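Local coordinates for organophosphorus hydrolase (Pseudomonas pseudoalcaligenes, PDB 4LE6), which probably hydrolyses organophosphate triesters such as aryl dialkyl phosphates, using a two-zinc centre of the metallo-beta-lactamase fold, at residues Val118-Leu122 and Pro155-Asn159; Leu220-Pro224 and Ser275-Ile279; Leu295-Gly301 and Trp312-Glu316. All blocks are in the same frame, centred on the assembly; numbering follows the deposited sequence. Where two conformers were deposited one is given.

Contact 1 of 3, residues Val118-Leu122 and Pro155-Asn159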
loop_
_atom_site.group_PDB
_atom_site.type_symbol
_atom_site.label_atom_id
_atom_site.label_comp_id
_atom_site.label_asym_id
_atom_site.label_seq_id
_atom_site.Cartn_x
_atom_site.Cartn_y
_atom_site.Cartn_z
ATOM N N VAL A 118 11.127 14.067 1.310
ATOM C CA VAL A 118 11.114 13.810 -0.122
ATOM C C VAL A 118 12.518 13.703 -0.721
ATOM O O VAL A 118 12.791 12.767 -1.480
ATOM C CB VAL A 118 10.313 14.881 -0.907
ATOM C CG1 VAL A 118 10.642 14.838 -2.398
ATOM C CG2 VAL A 118 8.831 14.670 -0.702
ATOM N N GLN A 119 13.400 14.651 -0.425
ATOM C CA GLN A 119 14.711 14.619 -1.076
ATOM C C GLN A 119 15.490 13.367 -0.617
ATOM O O GLN A 119 16.180 12.692 -1.417
ATOM C CB GLN A 119 15.511 15.894 -0.804
ATOM C CG GLN A 119 16.714 16.049 -1.748
ATOM C CD GLN A 119 17.585 17.246 -1.432
ATOM O OE1 GLN A 119 18.813 17.163 -1.484
ATOM N NE2 GLN A 119 16.961 18.364 -1.095
ATOM N N THR A 120 15.315 13.022 0.655
ATOM C CA THR A 120 15.982 11.849 1.236
ATOM C C THR A 120 15.505 10.587 0.517
ATOM O O THR A 120 16.308 9.744 0.089
ATOM C CB THR A 120 15.694 11.732 2.746
ATOM O OG1 THR A 120 16.230 12.881 3.415
ATOM C CG2 THR A 120 16.311 10.445 3.361
ATOM N N ASN A 121 14.195 10.493 0.326
ATOM C CA ASN A 121 13.642 9.368 -0.406
ATOM C C ASN A 121 14.004 9.398 -1.884
ATOM O O ASN A 121 14.146 8.351 -2.516
ATOM C CB ASN A 121 12.133 9.285 -0.206
ATOM C CG ASN A 121 11.773 8.749 1.171
ATOM O OD1 ASN A 121 12.384 7.786 1.651
ATOM N ND2 ASN A 121 10.825 9.391 1.829
ATOM N N LEU A 122 14.164 10.593 -2.442
ATOM C CA LEU A 122 14.592 10.707 -3.825
ATOM C C LEU A 122 15.962 10.049 -3.946
ATOM O O LEU A 122 16.223 9.255 -4.861
ATOM C CB LEU A 122 14.669 12.164 -4.262
ATOM C CG LEU A 122 15.050 12.362 -5.727
ATOM C CD1 LEU A 122 14.204 13.480 -6.360
ATOM C CD2 LEU A 122 16.549 12.657 -5.862
ATOM N N PRO A 155 19.467 25.836 -3.190
ATOM C CA PRO A 155 18.368 25.229 -3.957
ATOM C C PRO A 155 18.371 23.703 -3.830
ATOM O O PRO A 155 19.412 23.083 -3.996
ATOM C CB PRO A 155 18.682 25.628 -5.403
ATOM C CG PRO A 155 19.708 26.732 -5.319
ATOM C CD PRO A 155 20.468 26.479 -4.064
ATOM N N ALA A 156 17.233 23.095 -3.521
ATOM C CA ALA A 156 17.185 21.651 -3.415
ATOM C C ALA A 156 17.461 20.998 -4.776
ATOM O O ALA A 156 18.148 19.977 -4.848
ATOM C CB ALA A 156 15.846 21.206 -2.868
ATOM N N TYR A 157 16.939 21.612 -5.843
ATOM C CA TYR A 157 17.056 21.099 -7.217
ATOM C C TYR A 157 17.723 22.162 -8.103
ATOM O O TYR A 157 17.078 22.837 -8.907
ATOM C CB TYR A 157 15.679 20.657 -7.718
ATOM C CG TYR A 157 15.115 19.652 -6.748
ATOM C CD1 TYR A 157 15.587 18.337 -6.733
ATOM C CD2 TYR A 157 14.190 20.017 -5.789
ATOM C CE1 TYR A 157 15.138 17.430 -5.822
ATOM C CE2 TYR A 157 13.721 19.084 -4.852
ATOM C CZ TYR A 157 14.197 17.799 -4.879
ATOM O OH TYR A 157 13.752 16.841 -3.974
ATOM N N PRO A 158 19.037 22.315 -7.938
ATOM C CA PRO A 158 19.763 23.472 -8.485
ATOM C C PRO A 158 19.851 23.528 -10.010
ATOM O O PRO A 158 20.232 24.569 -10.554
ATOM C CB PRO A 158 21.169 23.300 -7.898
ATOM C CG PRO A 158 21.312 21.832 -7.683
ATOM C CD PRO A 158 19.931 21.421 -7.183
ATOM N N ASN A 159 19.561 22.424 -10.692
ATOM C CA ASN A 159 19.646 22.399 -12.143
ATOM C C ASN A 159 18.278 22.366 -12.813
ATOM O O ASN A 159 18.186 22.203 -14.035
ATOM C CB ASN A 159 20.485 21.206 -12.578
ATOM C CG ASN A 159 21.875 21.248 -11.982
ATOM O OD1 ASN A 159 22.481 22.315 -11.863
ATOM N ND2 ASN A 159 22.383 20.096 -11.593
HETATM O O HOH W 1 19.756 19.351 -2.754
#
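In the metallo-beta-lactamase fold of this enzyme, Q119 and Y157 meet where the short helix 118-124 packs against the loop that leads from helix 142-145 to strand 161-163. The phenol of Y157 runs from the loop to the helix, with CG beside the backbone N and anti to the carbonyl carbon (chi1 -56°). The hydroxyl oxygen lies 3.7 Å from CB of Q119 and 4.0 Å from CG1 of V118, whose side chain crosses that of Y157 at about a right angle, while L122 advances against the ring and brings CD1 to 4.1 Å from CE1 of Y157. Tyrosine suits the place because its long ring carries the loop's side chain as far as the helix, ring carbons meeting L122 and the OH end V118 and Q119. Q119 slides past the ring in the opposite direction, its chain extended, with the amide plane turned 57° from the ring. This sets NE2 over the small A156, 3.5 Å from its CB. The polar bond of NE2, however, goes to N150 in the same loop. OE1 works through a water that donates both to it, at 2.7 Å, and to the carbonyl O of A156; K123 also donates to OE1. Both ends of the amide are thus engaged, which fixes its rotation, and glutamine, with donor and acceptor, serves both. Beneath the helix, V118 and L122 rest on L50 of strand 45-57; V118 also touches A91 and L122 touches L93, both of strand 85-95, while P129 touches both Q119 and Y157.

Contact 2 of 3, residues Leu220-Pro224 and Ser275-Ile279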
loop_
_atom_site.group_PDB
_atom_site.type_symbol
_atom_site.label_atom_id
_atom_site.label_comp_id
_atom_site.label_asym_id
_atom_site.label_seq_id
_atom_site.Cartn_x
_atom_site.Cartn_y
_atom_site.Cartn_z
ATOM N N LEU A 220 -0.625 20.238 -19.071
ATOM C CA LEU A 220 -1.295 20.864 -17.939
ATOM C C LEU A 220 -2.777 20.543 -17.909
ATOM O O LEU A 220 -3.437 20.583 -18.936
ATOM C CB LEU A 220 -1.165 22.379 -18.061
ATOM C CG LEU A 220 0.068 22.952 -17.385
ATOM C CD1 LEU A 220 1.325 22.300 -17.939
ATOM C CD2 LEU A 220 0.093 24.458 -17.589
ATOM N N VAL A 221 -3.304 20.284 -16.720
ATOM C CA VAL A 221 -4.730 20.122 -16.528
ATOM C C VAL A 221 -5.151 21.096 -15.428
ATOM O O VAL A 221 -4.940 20.820 -14.241
ATOM C CB VAL A 221 -5.078 18.673 -16.149
ATOM C CG1 VAL A 221 -6.560 18.546 -15.803
ATOM C CG2 VAL A 221 -4.698 17.726 -17.296
ATOM N N ALA A 222 -5.716 22.244 -15.819
ATOM C CA ALA A 222 -6.117 23.260 -14.844
ATOM C C ALA A 222 -7.118 22.632 -13.890
ATOM O O ALA A 222 -7.989 21.898 -14.347
ATOM C CB ALA A 222 -6.742 24.477 -15.544
ATOM N N SER A 223 -6.985 22.906 -12.591
ATOM C CA SER A 223 -7.864 22.351 -11.551
ATOM C C SER A 223 -8.020 23.409 -10.450
ATOM O O SER A 223 -7.688 23.168 -9.282
ATOM C CB SER A 223 -7.275 21.060 -10.949
ATOM O OG SER A 223 -5.968 21.289 -10.479
ATOM N N PRO A 224 -8.497 24.601 -10.825
ATOM C CA PRO A 224 -8.467 25.751 -9.907
ATOM C C PRO A 224 -9.418 25.573 -8.730
ATOM O O PRO A 224 -10.374 24.816 -8.846
ATOM C CB PRO A 224 -8.932 26.927 -10.786
ATOM C CG PRO A 224 -9.784 26.277 -11.877
ATOM C CD PRO A 224 -9.137 24.919 -12.118
ATOM N N SER A 275 -14.108 21.600 -9.390
ATOM C CA SER A 275 -12.937 20.969 -10.007
ATOM C C SER A 275 -12.786 19.517 -9.550
ATOM O O SER A 275 -12.498 18.624 -10.353
ATOM C CB SER A 275 -11.680 21.750 -9.655
ATOM O OG SER A 275 -11.829 23.080 -10.093
ATOM N N ARG A 276 -12.988 19.268 -8.262
ATOM C CA ARG A 276 -12.923 17.887 -7.761
ATOM C C ARG A 276 -13.964 16.976 -8.443
ATOM O O ARG A 276 -13.629 15.889 -8.932
ATOM C CB ARG A 276 -13.118 17.852 -6.250
ATOM C CG ARG A 276 -13.216 16.427 -5.674
ATOM C CD ARG A 276 -13.041 16.408 -4.157
ATOM N NE ARG A 276 -13.910 17.370 -3.479
ATOM C CZ ARG A 276 -13.510 18.541 -2.994
ATOM N NH1 ARG A 276 -14.379 19.337 -2.403
ATOM N NH2 ARG A 276 -12.253 18.935 -3.099
ATOM N N GLN A 277 -15.219 17.420 -8.488
ATOM C CA GLN A 277 -16.268 16.639 -9.160
ATOM C C GLN A 277 -15.891 16.318 -10.609
ATOM O O GLN A 277 -15.985 15.153 -11.067
ATOM C CB GLN A 277 -17.586 17.394 -9.121
ATOM C CG GLN A 277 -18.206 17.443 -7.732
ATOM C CD GLN A 277 -18.985 16.179 -7.370
ATOM O OE1 GLN A 277 -18.838 15.128 -8.005
ATOM N NE2 GLN A 277 -19.822 16.280 -6.342
ATOM N N ARG A 278 -15.425 17.342 -11.325
ATOM C CA ARG A 278 -15.054 17.160 -12.725
ATOM C C ARG A 278 -13.884 16.194 -12.899
ATOM O O ARG A 278 -13.926 15.272 -13.746
ATOM C CB ARG A 278 -14.698 18.505 -13.349
ATOM C CG ARG A 278 -14.212 18.406 -14.775
ATOM C CD ARG A 278 -14.226 19.769 -15.451
ATOM N NE ARG A 278 -13.314 20.707 -14.792
ATOM C CZ ARG A 278 -12.009 20.780 -15.027
ATOM N NH1 ARG A 278 -11.274 21.671 -14.378
ATOM N NH2 ARG A 278 -11.431 19.974 -15.905
ATOM N N ILE A 279 -12.829 16.415 -12.125
ATOM C CA ILE A 279 -11.633 15.590 -12.236
ATOM C C ILE A 279 -11.933 14.139 -11.833
ATOM O O ILE A 279 -11.406 13.193 -12.430
ATOM C CB ILE A 279 -10.490 16.175 -11.382
ATOM C CG1 ILE A 279 -10.032 17.534 -11.955
ATOM C CG2 ILE A 279 -9.292 15.209 -11.304
ATOM C CD1 ILE A 279 -9.523 17.489 -13.393
HETATM O O HOH W 2 -8.877 20.975 -16.720
#
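This is a strand-to-helix contact at the border of a sheet: the end of the outermost strand 218-222, with the turn after it, lies against helix 269-286, and S275, R278 and I279 supply the helix side. In the tightest link, OG of S275 donates to P224 O across 2.6 Å, lying in the carbonyl plane; it sits beside its own backbone N, anti to the carbonyl carbon (chi1 -58°). Serine is short enough to let the backbones approach here, with CA of S223 only 5.5 Å from CA of S275. The same hydroxyl is also bonded to Q271 O one turn earlier, so the two carbonyls must share its single proton.

One turn later R278, in one of its two conformers, extends toward the strand, then bends at chi3 (63°) so that its guanidinium meets A222 edge-on. In that state NH1 bonds to A222 O over 3.3 Å, long but nearly straight; the acceptor lies almost in the guanidinium plane, although the nitrogen is tilted from the carbonyl plane. A water accepts from NH2 of R278 at 2.9 Å and donates to the same A222 O. Farther in, CD1 of I279 touches CG1 of V221 at 4.0 Å, and both side chains pack on L243 of strand 240-246. Branched apolar residues suit this seam, and the long arginine the solvent-exposed side.

S223 turns its hydroxyl to H230 and S232 instead. The chemistry is therefore graded: hydrocarbon toward the sheet, a charged group and water at the surface, and two main-chain carbonyls held by helix side chains just as strand gives way to loop.

Contact 3 of 3, residues Leu295-Gly301 and Trp312-Glu316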
loop_
_atom_site.group_PDB
_atom_site.type_symbol
_atom_site.label_atom_id
_atom_site.label_comp_id
_atom_site.label_asym_id
_atom_site.label_seq_id
_atom_site.Cartn_x
_atom_site.Cartn_y
_atom_site.Cartn_z
ATOM N N LEU A 295 -3.117 11.391 -0.789
ATOM C CA LEU A 295 -3.672 10.047 -0.728
ATOM C C LEU A 295 -2.645 9.178 0.012
ATOM O O LEU A 295 -1.468 9.527 0.043
ATOM C CB LEU A 295 -3.952 9.514 -2.139
ATOM C CG LEU A 295 -4.936 10.373 -2.943
ATOM C CD1 LEU A 295 -5.112 9.811 -4.349
ATOM C CD2 LEU A 295 -6.286 10.484 -2.243
ATOM N N PRO A 296 -3.092 8.079 0.636
ATOM C CA PRO A 296 -2.166 7.204 1.368
ATOM C C PRO A 296 -1.031 6.756 0.465
ATOM O O PRO A 296 -1.268 6.334 -0.666
ATOM C CB PRO A 296 -3.052 6.043 1.797
ATOM C CG PRO A 296 -4.438 6.618 1.836
ATOM C CD PRO A 296 -4.466 7.554 0.674
ATOM N N PHE A 297 0.196 6.939 0.935
ATOM C CA PHE A 297 1.379 6.717 0.113
ATOM C C PHE A 297 1.374 5.268 -0.355
ATOM O O PHE A 297 1.016 4.383 0.433
ATOM C CB PHE A 297 2.637 6.988 0.952
ATOM C CG PHE A 297 3.889 6.710 0.226
ATOM C CD1 PHE A 297 4.430 7.663 -0.615
ATOM C CD2 PHE A 297 4.510 5.474 0.336
ATOM C CE1 PHE A 297 5.577 7.397 -1.337
ATOM C CE2 PHE A 297 5.656 5.207 -0.380
ATOM C CZ PHE A 297 6.189 6.175 -1.221
ATOM N N PRO A 298 1.816 5.000 -1.596
ATOM C CA PRO A 298 2.421 5.843 -2.635
ATOM C C PRO A 298 1.457 6.800 -3.355
ATOM O O PRO A 298 1.882 7.565 -4.213
ATOM C CB PRO A 298 2.990 4.819 -3.624
ATOM C CG PRO A 298 2.136 3.644 -3.476
ATOM C CD PRO A 298 1.761 3.587 -2.017
ATOM N N GLY A 299 0.181 6.756 -3.020
ATOM C CA GLY A 299 -0.773 7.691 -3.592
ATOM C C GLY A 299 -1.140 7.376 -5.029
ATOM O O GLY A 299 -1.688 8.222 -5.738
ATOM N N LEU A 300 -0.842 6.153 -5.454
ATOM C CA LEU A 300 -1.076 5.717 -6.829
ATOM C C LEU A 300 -2.269 4.770 -6.902
ATOM O O LEU A 300 -2.417 3.890 -6.061
ATOM C CB LEU A 300 0.151 5.005 -7.367
ATOM C CG LEU A 300 1.367 5.898 -7.569
ATOM C CD1 LEU A 300 2.610 5.040 -7.765
ATOM C CD2 LEU A 300 1.133 6.813 -8.764
ATOM N N GLY A 301 -3.115 4.933 -7.913
ATOM C CA GLY A 301 -4.264 4.071 -8.049
ATOM C C GLY A 301 -5.259 4.593 -9.054
ATOM O O GLY A 301 -4.920 5.451 -9.860
ATOM N N TRP A 312 -11.610 5.006 -4.217
ATOM C CA TRP A 312 -10.185 4.992 -4.548
ATOM C C TRP A 312 -9.708 3.549 -4.520
ATOM O O TRP A 312 -10.029 2.826 -3.584
ATOM C CB TRP A 312 -9.434 5.787 -3.490
ATOM C CG TRP A 312 -7.941 5.761 -3.592
ATOM C CD1 TRP A 312 -7.059 5.328 -2.639
ATOM C CD2 TRP A 312 -7.143 6.236 -4.688
ATOM N NE1 TRP A 312 -5.760 5.484 -3.094
ATOM C CE2 TRP A 312 -5.791 6.037 -4.344
ATOM C CE3 TRP A 312 -7.442 6.798 -5.933
ATOM C CZ2 TRP A 312 -4.743 6.382 -5.200
ATOM C CZ3 TRP A 312 -6.389 7.139 -6.784
ATOM C CH2 TRP A 312 -5.068 6.930 -6.408
ATOM N N VAL A 313 -8.982 3.132 -5.552
ATOM C CA VAL A 313 -8.435 1.789 -5.624
ATOM C C VAL A 313 -6.925 1.905 -5.731
ATOM O O VAL A 313 -6.396 2.261 -6.790
ATOM C CB VAL A 313 -8.997 0.991 -6.811
ATOM C CG1 VAL A 313 -8.409 -0.429 -6.823
ATOM C CG2 VAL A 313 -10.513 0.915 -6.715
ATOM N N PRO A 314 -6.218 1.645 -4.618
ATOM C CA PRO A 314 -4.761 1.809 -4.651
ATOM C C PRO A 314 -4.095 0.702 -5.447
ATOM O O PRO A 314 -4.590 -0.424 -5.487
ATOM C CB PRO A 314 -4.360 1.716 -3.180
ATOM C CG PRO A 314 -5.468 0.896 -2.527
ATOM C CD PRO A 314 -6.709 1.171 -3.310
ATOM N N VAL A 315 -2.979 1.028 -6.081
ATOM C CA VAL A 315 -2.211 0.037 -6.803
ATOM C C VAL A 315 -1.757 -1.055 -5.842
ATOM O O VAL A 315 -1.528 -0.814 -4.644
ATOM C CB VAL A 315 -0.987 0.685 -7.479
ATOM C CG1 VAL A 315 -0.018 1.172 -6.440
ATOM C CG2 VAL A 315 -0.326 -0.275 -8.445
ATOM N N GLU A 316 -1.631 -2.262 -6.371
ATOM C CA GLU A 316 -1.121 -3.374 -5.591
ATOM C C GLU A 316 0.391 -3.448 -5.749
ATOM O O GLU A 316 0.903 -3.404 -6.862
ATOM C CB GLU A 316 -1.789 -4.674 -6.039
ATOM C CG GLU A 316 -3.299 -4.662 -5.789
ATOM C CD GLU A 316 -4.002 -5.929 -6.232
ATOM O OE1 GLU A 316 -3.441 -7.029 -6.043
ATOM O OE2 GLU A 316 -5.127 -5.827 -6.781
HETATM O O HOH W 3 -3.239 4.849 -1.829
#
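L295 and W312 make the central touch: CD1 of the leucine stands over the six-membered ring of the indole, 3.6 Å from its centroid and 15° off the normal, a CH-pi contact. The tryptophan reaches across because its CG is anti to the backbone N (chi1 174°), and CZ2 and CH2 of its ring then meet the main chain of L300 and G301 obliquely, CH2 lying 3.2 Å from N of G301. At the indole edge NE1 donates to a water, which in turn donates to P296 O; one solvent molecule thereby ties ring to loop.

G301 pairs with P314 in antiparallel, non-hydrogen-bonded fashion, their CA atoms 4.1 Å apart. Only a residue without a side chain fits so close to W312 and the V313 carbonyl. V315 N donates to L300 O at 2.9 Å, nearly straight at 169° though tilted from the carbonyl plane. In such a pair N of P314 is not used toward the partner strand, so proline costs no bond here, and P314 CA offers that same oxygen a CA-H...O contact. V315 then lays CG1 against CB of L300, at 3.9 Å.

The segments join the two strands of a beta hairpin, 300-305 and 310-314, at the edge of a six-stranded sheet. Strand 289-292 backs L300 and W312, F256 meets the indole, Y38 of strand 37-42 covers L300 and V315, and E316 of the second subunit packs on P296.

The three contacts follow one another along the chain and none touches another. Contacts 2 and 3 reach the same six-stranded sheet, at its opposite outermost strands 218-222 and 310-314, with centres 19 Å apart. Contact 1 leans on the other large sheet; its centre is 27 Å from that of contact 2, yet its nearest atoms come within about 6 Å of contact 3. Each brings a side chain to within about 10 or 11 Å of a zinc ion, S223 at about 10 Å and V118 and L295 at about 11 Å, and none supplies a ligand. L295 directly follows the zinc ligand H294, and S223 precedes the ligand H226 by three residues.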